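Local structure of acarbose Kinase Mak1 (Uncultured bacterium, 6WB4) at residues Gly266-Leu278 with Ala286-Cys298. The protein phosphorylates the antidiabetic drug acarbose, probably with ATP as phosphate donor, as a human-microbiome carbohydrate kinase of the pfkB (ribokinase) family. Sequence-based numbering, arbitrary orientation.
Sequences GDSFVAAFLCHYL and AARAGAVGGAWAC. With ATP (adenosine-5'-triphosphate), chain H.
F269 and F273, one helical turn apart, lay their rings against helix 283-298 in two CH-pi contacts, one with a backbone CA and one with a methyl. The G290 CA stands almost on the normal of the F269 ring, 3.7 Å from its centroid; the A286 CB sits over the centre of the F273 ring, also close to its normal. Both phenylalanines hold CG anti to the backbone N (chi1 -171° and -173°), which swings the rings along the partner helix, and both also pack on V228 of the central sheet. Flat, wide side chains thus fill the groove between helices and sheet.

Small residues let the backbones meet. The axes of the two short segments approach to 6.9 Å and run roughly antiparallel at 144°. Without side chains, G290 and G293 admit helix 265-280, and CA-H...O contacts join F269 CA to G290 O (3.3 Å) and G290 CA to F269 O (3.4 Å). The A272 CB rests 3.5 Å from A289 O, and S268, compact enough for the gap, sets CB against G293 O and OG beside the A297 methyl.

At the far end, apolar contacts continue: the A286 methyl also touches the Y277 CB (3.6 Å), and the A289 CB meets the H276 CB.

The opposite end serves the nucleotide. G266 leaves room for the triphosphate, its N 3.7 Å from ATP O3B, G294 makes space for the ribose, and the C298 SG lies against adenine. This is the antiparallel helix pair of the ribokinase fold, in which helix 265-280 begins within the G-A-G-D signature, pointing its N-terminus toward the phosphates.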
ATOM      1  N   GLY B 266     -13.286   5.861 -18.035  1.00 64.04           N
ATOM      2  CA  GLY B 266     -13.361   7.271 -18.368  1.00 44.55           C
ATOM      3  C   GLY B 266     -12.089   7.810 -18.994  1.00 55.26           C
ATOM      4  O   GLY B 266     -12.144   8.613 -19.931  1.00 62.46           O
ATOM      5  N   ASP B 267     -10.939   7.335 -18.524  1.00 50.95           N
ATOM      6  CA  ASP B 267      -9.676   7.789 -19.085  1.00 49.97           C
ATOM      7  C   ASP B 267      -9.545   7.370 -20.545  1.00 58.63           C
ATOM      8  O   ASP B 267      -9.074   8.137 -21.391  1.00 54.37           O
ATOM      9  CB  ASP B 267      -8.512   7.238 -18.274  1.00 45.23           C
ATOM     10  CG  ASP B 267      -8.615   7.587 -16.807  1.00 59.58           C
ATOM     11  OD1 ASP B 267      -9.285   8.594 -16.473  1.00 69.73           O
ATOM     12  OD2 ASP B 267      -8.011   6.864 -15.987  1.00 65.86           O
ATOM     13  N   SER B 268     -10.005   6.163 -20.845  1.00 59.79           N
ATOM     14  CA  SER B 268      -9.962   5.657 -22.207  1.00 50.00           C
ATOM     15  C   SER B 268     -10.970   6.343 -23.116  1.00 60.52           C
ATOM     16  O   SER B 268     -10.708   6.550 -24.306  1.00 65.35           O
ATOM     17  CB  SER B 268     -10.184   4.151 -22.217  1.00 45.35           C
ATOM     18  OG  SER B 268      -9.090   3.518 -21.578  1.00 66.54           O
ATOM     19  N   PHE B 269     -12.125   6.690 -22.560  1.00 68.95           N
ATOM     20  CA  PHE B 269     -13.107   7.420 -23.331  1.00 55.43           C
ATOM     21  C   PHE B 269     -12.445   8.712 -23.801  1.00 58.10           C
ATOM     22  O   PHE B 269     -12.475   9.032 -24.985  1.00 57.47           O
ATOM     23  CB  PHE B 269     -14.366   7.714 -22.508  1.00 46.69           C
ATOM     24  CG  PHE B 269     -15.509   8.280 -23.322  1.00 48.59           C
ATOM     25  CD1 PHE B 269     -15.484   9.595 -23.770  1.00 45.93           C
ATOM     26  CD2 PHE B 269     -16.617   7.505 -23.616  1.00 42.49           C
ATOM     27  CE1 PHE B 269     -16.524  10.111 -24.513  1.00 48.70           C
ATOM     28  CE2 PHE B 269     -17.665   8.020 -24.361  1.00 46.49           C
ATOM     29  CZ  PHE B 269     -17.617   9.321 -24.811  1.00 46.09           C
ATOM     30  N   VAL B 270     -11.823   9.427 -22.867  1.00 59.82           N
ATOM     31  CA  VAL B 270     -11.203  10.714 -23.162  1.00 56.82           C
ATOM     32  C   VAL B 270     -10.079  10.567 -24.198  1.00 62.26           C
ATOM     33  O   VAL B 270     -10.069  11.281 -25.202  1.00 66.81           O
ATOM     34  CB  VAL B 270     -10.655  11.384 -21.866  1.00 47.74           C
ATOM     35  CG1 VAL B 270      -9.877  12.625 -22.192  1.00 46.96           C
ATOM     36  CG2 VAL B 270     -11.807  11.736 -20.900  1.00 48.79           C
ATOM     37  N   ALA B 271      -9.162   9.623 -23.977  1.00 59.07           N
ATOM     38  CA  ALA B 271      -8.017   9.430 -24.880  1.00 57.29           C
ATOM     39  C   ALA B 271      -8.450   9.192 -26.330  1.00 60.24           C
ATOM     40  O   ALA B 271      -7.912   9.807 -27.255  1.00 61.41           O
ATOM     41  CB  ALA B 271      -7.147   8.287 -24.402  1.00 53.45           C
ATOM     42  N   ALA B 272      -9.419   8.298 -26.521  1.00 51.68           N
ATOM     43  CA  ALA B 272      -9.928   7.997 -27.855  1.00 50.18           C
ATOM     44  C   ALA B 272     -10.748   9.155 -28.423  1.00 53.93           C
ATOM     45  O   ALA B 272     -10.648   9.455 -29.613  1.00 67.70           O
ATOM     46  CB  ALA B 272     -10.764   6.720 -27.834  1.00 40.85           C
ATOM     47  N   PHE B 273     -11.561   9.797 -27.583  1.00 58.34           N
ATOM     48  CA  PHE B 273     -12.322  10.974 -28.006  1.00 49.81           C
ATOM     49  C   PHE B 273     -11.363  12.032 -28.538  1.00 52.62           C
ATOM     50  O   PHE B 273     -11.525  12.537 -29.646  1.00 62.45           O
ATOM     51  CB  PHE B 273     -13.148  11.555 -26.853  1.00 49.97           C
ATOM     52  CG  PHE B 273     -14.087  12.675 -27.272  1.00 62.72           C
ATOM     53  CD1 PHE B 273     -13.601  13.936 -27.606  1.00 59.40           C
ATOM     54  CD2 PHE B 273     -15.459  12.464 -27.316  1.00 55.17           C
ATOM     55  CE1 PHE B 273     -14.461  14.953 -27.994  1.00 55.17           C
ATOM     56  CE2 PHE B 273     -16.324  13.481 -27.701  1.00 58.27           C
ATOM     57  CZ  PHE B 273     -15.825  14.726 -28.035  1.00 54.04           C
ATOM     58  N   LEU B 274     -10.371  12.371 -27.723  1.00 46.68           N
ATOM     59  CA  LEU B 274      -9.398  13.380 -28.093  1.00 49.57           C
ATOM     60  C   LEU B 274      -8.695  13.054 -29.403  1.00 54.12           C
ATOM     61  O   LEU B 274      -8.555  13.917 -30.265  1.00 51.86           O
ATOM     62  CB  LEU B 274      -8.361  13.555 -26.981  1.00 50.09           C
ATOM     63  CG  LEU B 274      -8.915  14.132 -25.678  1.00 53.51           C
ATOM     64  CD1 LEU B 274      -7.793  14.334 -24.679  1.00 48.96           C
ATOM     65  CD2 LEU B 274      -9.682  15.431 -25.941  1.00 41.91           C
ATOM     66  N   CYS B 275      -8.274  11.802 -29.560  1.00 61.21           N
ATOM     67  CA  CYS B 275      -7.518  11.408 -30.746  1.00 57.03           C
ATOM     68  C   CYS B 275      -8.357  11.545 -32.008  1.00 58.14           C
ATOM     69  O   CYS B 275      -7.883  12.076 -33.014  1.00 58.23           O
ATOM     70  CB  CYS B 275      -6.987   9.983 -30.600  1.00 41.45           C
ATOM     71  SG  CYS B 275      -5.494   9.912 -29.580  1.00 54.57           S
ATOM     72  N   HIS B 276      -9.605  11.091 -31.943  1.00 51.66           N
ATOM     73  CA  HIS B 276     -10.498  11.211 -33.082  1.00 53.98           C
ATOM     74  C   HIS B 276     -10.812  12.667 -33.403  1.00 62.61           C
ATOM     75  O   HIS B 276     -10.686  13.097 -34.547  1.00 67.07           O
ATOM     76  CB  HIS B 276     -11.801  10.466 -32.823  1.00 40.96           C
ATOM     77  CG  HIS B 276     -12.634  10.274 -34.050  1.00 60.75           C
ATOM     78  ND1 HIS B 276     -13.533  11.221 -34.496  1.00 72.59           N
ATOM     79  CD2 HIS B 276     -12.715   9.239 -34.920  1.00 57.41           C
ATOM     80  CE1 HIS B 276     -14.129  10.777 -35.589  1.00 62.28           C
ATOM     81  NE2 HIS B 276     -13.651   9.579 -35.868  1.00 52.95           N
ATOM     82  N   TYR B 277     -11.206  13.422 -32.381  1.00 57.78           N
ATOM     83  CA  TYR B 277     -11.690  14.785 -32.574  1.00 62.52           C
ATOM     84  C   TYR B 277     -10.599  15.683 -33.127  1.00 57.81           C
ATOM     85  O   TYR B 277     -10.854  16.486 -34.016  1.00 65.14           O
ATOM     86  CB  TYR B 277     -12.236  15.363 -31.266  1.00 55.24           C
ATOM     87  CG  TYR B 277     -12.970  16.668 -31.459  1.00 57.91           C
ATOM     88  CD1 TYR B 277     -14.280  16.684 -31.926  1.00 64.45           C
ATOM     89  CD2 TYR B 277     -12.363  17.882 -31.180  1.00 59.39           C
ATOM     90  CE1 TYR B 277     -14.966  17.874 -32.111  1.00 61.70           C
ATOM     91  CE2 TYR B 277     -13.044  19.079 -31.361  1.00 69.09           C
ATOM     92  CZ  TYR B 277     -14.346  19.070 -31.829  1.00 70.71           C
ATOM     93  OH  TYR B 277     -15.030  20.262 -32.014  1.00 74.16           O
ATOM     94  N   LEU B 278      -9.388  15.543 -32.599  1.00 59.04           N
ATOM     95  CA  LEU B 278      -8.242  16.309 -33.080  1.00 63.96           C
ATOM     96  C   LEU B 278      -7.906  16.019 -34.547  1.00 72.68           C
ATOM     97  O   LEU B 278      -7.281  16.838 -35.219  1.00 73.19           O
ATOM     98  CB  LEU B 278      -7.010  16.026 -32.212  1.00 55.98           C
ATOM     99  CG  LEU B 278      -6.948  16.625 -30.807  1.00 65.05           C
ATOM    100  CD1 LEU B 278      -5.919  15.884 -29.954  1.00 56.37           C
ATOM    101  CD2 LEU B 278      -6.621  18.109 -30.860  1.00 64.47           C
ATOM    102  N   ALA B 286     -16.480  11.570 -32.665  1.00 71.03           N
ATOM    103  CA  ALA B 286     -15.468  11.565 -31.612  1.00 63.95           C
ATOM    104  C   ALA B 286     -16.040  10.924 -30.351  1.00 60.71           C
ATOM    105  O   ALA B 286     -15.327  10.259 -29.595  1.00 61.70           O
ATOM    106  CB  ALA B 286     -14.976  12.975 -31.324  1.00 53.41           C
ATOM    107  N   ALA B 287     -17.334  11.124 -30.133  1.00 55.55           N
ATOM    108  CA  ALA B 287     -18.015  10.513 -29.003  1.00 55.80           C
ATOM    109  C   ALA B 287     -18.069   8.995 -29.144  1.00 62.16           C
ATOM    110  O   ALA B 287     -17.862   8.272 -28.167  1.00 66.45           O
ATOM    111  CB  ALA B 287     -19.415  11.080 -28.858  1.00 53.03           C
ATOM    112  N   ARG B 288     -18.338   8.509 -30.356  1.00 66.12           N
ATOM    113  CA  ARG B 288     -18.401   7.066 -30.587  1.00 64.82           C
ATOM    114  C   ARG B 288     -17.023   6.432 -30.480  1.00 59.79           C
ATOM    115  O   ARG B 288     -16.886   5.321 -29.964  1.00 58.74           O
ATOM    116  CB  ARG B 288     -19.037   6.746 -31.941  1.00 69.24           C
ATOM    117  CG  ARG B 288     -20.518   6.379 -31.830  1.00 71.76           C
ATOM    118  CD  ARG B 288     -21.105   5.882 -33.140  1.00 73.47           C
ATOM    119  NE  ARG B 288     -20.927   4.443 -33.314  1.00 75.12           N
ATOM    120  CZ  ARG B 288     -20.308   3.884 -34.351  1.00 69.28           C
ATOM    121  NH1 ARG B 288     -19.810   4.642 -35.319  1.00 64.54           N
ATOM    122  NH2 ARG B 288     -20.192   2.568 -34.424  1.00 67.08           N
ATOM    123  N   ALA B 289     -16.000   7.139 -30.943  1.00 52.34           N
ATOM    124  CA  ALA B 289     -14.635   6.674 -30.725  1.00 52.72           C
ATOM    125  C   ALA B 289     -14.415   6.532 -29.226  1.00 57.21           C
ATOM    126  O   ALA B 289     -13.883   5.524 -28.763  1.00 63.57           O
ATOM    127  CB  ALA B 289     -13.619   7.634 -31.336  1.00 48.30           C
ATOM    128  N   GLY B 290     -14.860   7.545 -28.479  1.00 61.79           N
ATOM    129  CA  GLY B 290     -14.777   7.559 -27.027  1.00 51.70           C
ATOM    130  C   GLY B 290     -15.441   6.341 -26.421  1.00 57.05           C
ATOM    131  O   GLY B 290     -14.884   5.720 -25.511  1.00 55.72           O
ATOM    132  N   ALA B 291     -16.633   5.998 -26.911  1.00 61.42           N
ATOM    133  CA  ALA B 291     -17.348   4.818 -26.412  1.00 59.20           C
ATOM    134  C   ALA B 291     -16.577   3.514 -26.661  1.00 72.41           C
ATOM    135  O   ALA B 291     -16.551   2.639 -25.787  1.00 70.34           O
ATOM    136  CB  ALA B 291     -18.726   4.732 -27.040  1.00 39.64           C
ATOM    137  N   VAL B 292     -15.941   3.395 -27.835  1.00 65.22           N
ATOM    138  CA  VAL B 292     -15.147   2.203 -28.164  1.00 60.89           C
ATOM    139  C   VAL B 292     -13.972   2.083 -27.201  1.00 57.97           C
ATOM    140  O   VAL B 292     -13.718   1.005 -26.640  1.00 56.51           O
ATOM    141  CB  VAL B 292     -14.631   2.213 -29.636  1.00 59.04           C
ATOM    142  CG1 VAL B 292     -13.647   1.070 -29.872  1.00 53.42           C
ATOM    143  CG2 VAL B 292     -15.793   2.130 -30.635  1.00 51.60           C
ATOM    144  N   GLY B 293     -13.258   3.190 -27.018  1.00 44.09           N
ATOM    145  CA  GLY B 293     -12.192   3.247 -26.035  1.00 48.42           C
ATOM    146  C   GLY B 293     -12.707   2.796 -24.676  1.00 58.98           C
ATOM    147  O   GLY B 293     -12.088   1.958 -24.030  1.00 61.73           O
ATOM    148  N   GLY B 294     -13.854   3.336 -24.261  1.00 52.74           N
ATOM    149  CA  GLY B 294     -14.485   2.953 -23.013  1.00 54.80           C
ATOM    150  C   GLY B 294     -14.798   1.465 -22.911  1.00 65.83           C
ATOM    151  O   GLY B 294     -14.514   0.831 -21.888  1.00 51.06           O
ATOM    152  N   ALA B 295     -15.392   0.905 -23.963  1.00 59.67           N
ATOM    153  CA  ALA B 295     -15.744  -0.514 -23.971  1.00 56.43           C
ATOM    154  C   ALA B 295     -14.513  -1.404 -23.851  1.00 59.64           C
ATOM    155  O   ALA B 295     -14.534  -2.434 -23.168  1.00 67.38           O
ATOM    156  CB  ALA B 295     -16.512  -0.861 -25.225  1.00 51.04           C
ATOM    157  N   TRP B 296     -13.439  -0.998 -24.511  1.00 65.73           N
ATOM    158  CA  TRP B 296     -12.220  -1.784 -24.494  1.00 66.88           C
ATOM    159  C   TRP B 296     -11.664  -1.891 -23.084  1.00 69.18           C
ATOM    160  O   TRP B 296     -11.388  -2.994 -22.598  1.00 70.92           O
ATOM    161  CB  TRP B 296     -11.174  -1.176 -25.423  1.00 55.68           C
ATOM    162  CG  TRP B 296      -9.948  -2.008 -25.536  1.00 52.88           C
ATOM    163  CD1 TRP B 296      -8.802  -1.908 -24.795  1.00 49.56           C
ATOM    164  CD2 TRP B 296      -9.752  -3.101 -26.434  1.00 57.13           C
ATOM    165  NE1 TRP B 296      -7.894  -2.871 -25.198  1.00 55.08           N
ATOM    166  CE2 TRP B 296      -8.462  -3.617 -26.199  1.00 54.27           C
ATOM    167  CE3 TRP B 296     -10.545  -3.690 -27.425  1.00 50.47           C
ATOM    168  CZ2 TRP B 296      -7.953  -4.689 -26.916  1.00 61.39           C
ATOM    169  CZ3 TRP B 296     -10.037  -4.750 -28.133  1.00 46.00           C
ATOM    170  CH2 TRP B 296      -8.755  -5.243 -27.879  1.00 48.84           C
ATOM    171  N   ALA B 297     -11.550  -0.745 -22.420  1.00 65.78           N
ATOM    172  CA  ALA B 297     -11.039  -0.689 -21.053  1.00 68.13           C
ATOM    173  C   ALA B 297     -11.841  -1.589 -20.112  1.00 64.62           C
ATOM    174  O   ALA B 297     -11.275  -2.259 -19.254  1.00 64.74           O
ATOM    175  CB  ALA B 297     -11.049   0.746 -20.546  1.00 68.64           C
ATOM    176  N   CYS B 298     -13.158  -1.598 -20.279  1.00 61.78           N
ATOM    177  CA  CYS B 298     -14.034  -2.380 -19.418  1.00 68.49           C
ATOM    178  C   CYS B 298     -13.815  -3.890 -19.511  1.00 76.12           C
ATOM    179  O   CYS B 298     -14.144  -4.627 -18.581  1.00 77.89           O
ATOM    180  CB  CYS B 298     -15.485  -2.058 -19.737  1.00 71.84           C
ATOM    181  SG  CYS B 298     -15.962  -0.441 -19.178  1.00 74.57           S
TER
HETATM  182  PG  ATP H 302     -13.099   7.254 -13.539  0.84197.01           P
HETATM  183  O1G ATP H 302     -13.135   5.913 -12.842  0.84196.83           O
HETATM  184  O2G ATP H 302     -13.595   8.413 -12.704  0.84196.21           O
HETATM  185  O3G ATP H 302     -11.819   7.528 -14.291  0.84190.67           O
HETATM  186  PB  ATP H 302     -15.780   7.010 -14.360  0.84204.80           P
HETATM  187  O1B ATP H 302     -15.986   5.903 -13.353  0.84204.81           O
HETATM  188  O2B ATP H 302     -16.311   8.399 -14.080  0.84198.26           O
HETATM  189  O3B ATP H 302     -14.207   7.116 -14.698  0.84220.98           O
HETATM  190  PA  ATP H 302     -17.887   6.030 -15.954  0.84214.78           P
HETATM  191  O1A ATP H 302     -18.800   7.218 -15.754  0.84210.75           O
HETATM  192  O2A ATP H 302     -18.091   4.785 -15.121  0.84212.69           O
HETATM  193  O3A ATP H 302     -16.364   6.524 -15.779  0.84214.41           O
HETATM  194  O5' ATP H 302     -17.909   5.613 -17.514  0.84144.03           O
HETATM  195  C5' ATP H 302     -17.151   6.359 -18.471  0.84137.72           C
HETATM  196  C4' ATP H 302     -17.407   5.894 -19.906  0.84129.89           C
HETATM  197  O4' ATP H 302     -16.827   4.606 -20.143  0.84128.41           O
HETATM  198  C3' ATP H 302     -18.887   5.785 -20.242  0.84126.90           C
HETATM  199  O3' ATP H 302     -19.332   6.923 -20.981  0.84129.06           O
HETATM  200  C2' ATP H 302     -19.010   4.535 -21.088  0.84124.80           C
HETATM  201  O2' ATP H 302     -19.115   4.864 -22.478  0.84118.30           O
HETATM  202  C1' ATP H 302     -17.743   3.742 -20.820  0.84128.33           C
HETATM  203  N9  ATP H 302     -18.159   2.673 -19.886  0.84133.46           N
HETATM  204  C8  ATP H 302     -17.956   2.670 -18.553  0.84136.46           C
HETATM  205  N7  ATP H 302     -18.476   1.557 -17.976  0.84135.31           N
HETATM  206  C5  ATP H 302     -19.035   0.828 -18.961  0.84131.94           C
HETATM  207  C6  ATP H 302     -19.753  -0.460 -19.048  0.84125.83           C
HETATM  208  N6  ATP H 302     -19.979  -1.200 -17.938  0.84124.55           N
HETATM  209  N1  ATP H 302     -20.171  -0.865 -20.268  0.84125.78           N
HETATM  210  C2  ATP H 302     -19.945  -0.134 -21.377  0.84122.95           C
HETATM  211  N3  ATP H 302     -19.299   1.044 -21.374  0.84120.33           N
HETATM  212  C4  ATP H 302     -18.826   1.567 -20.218  0.84129.16           C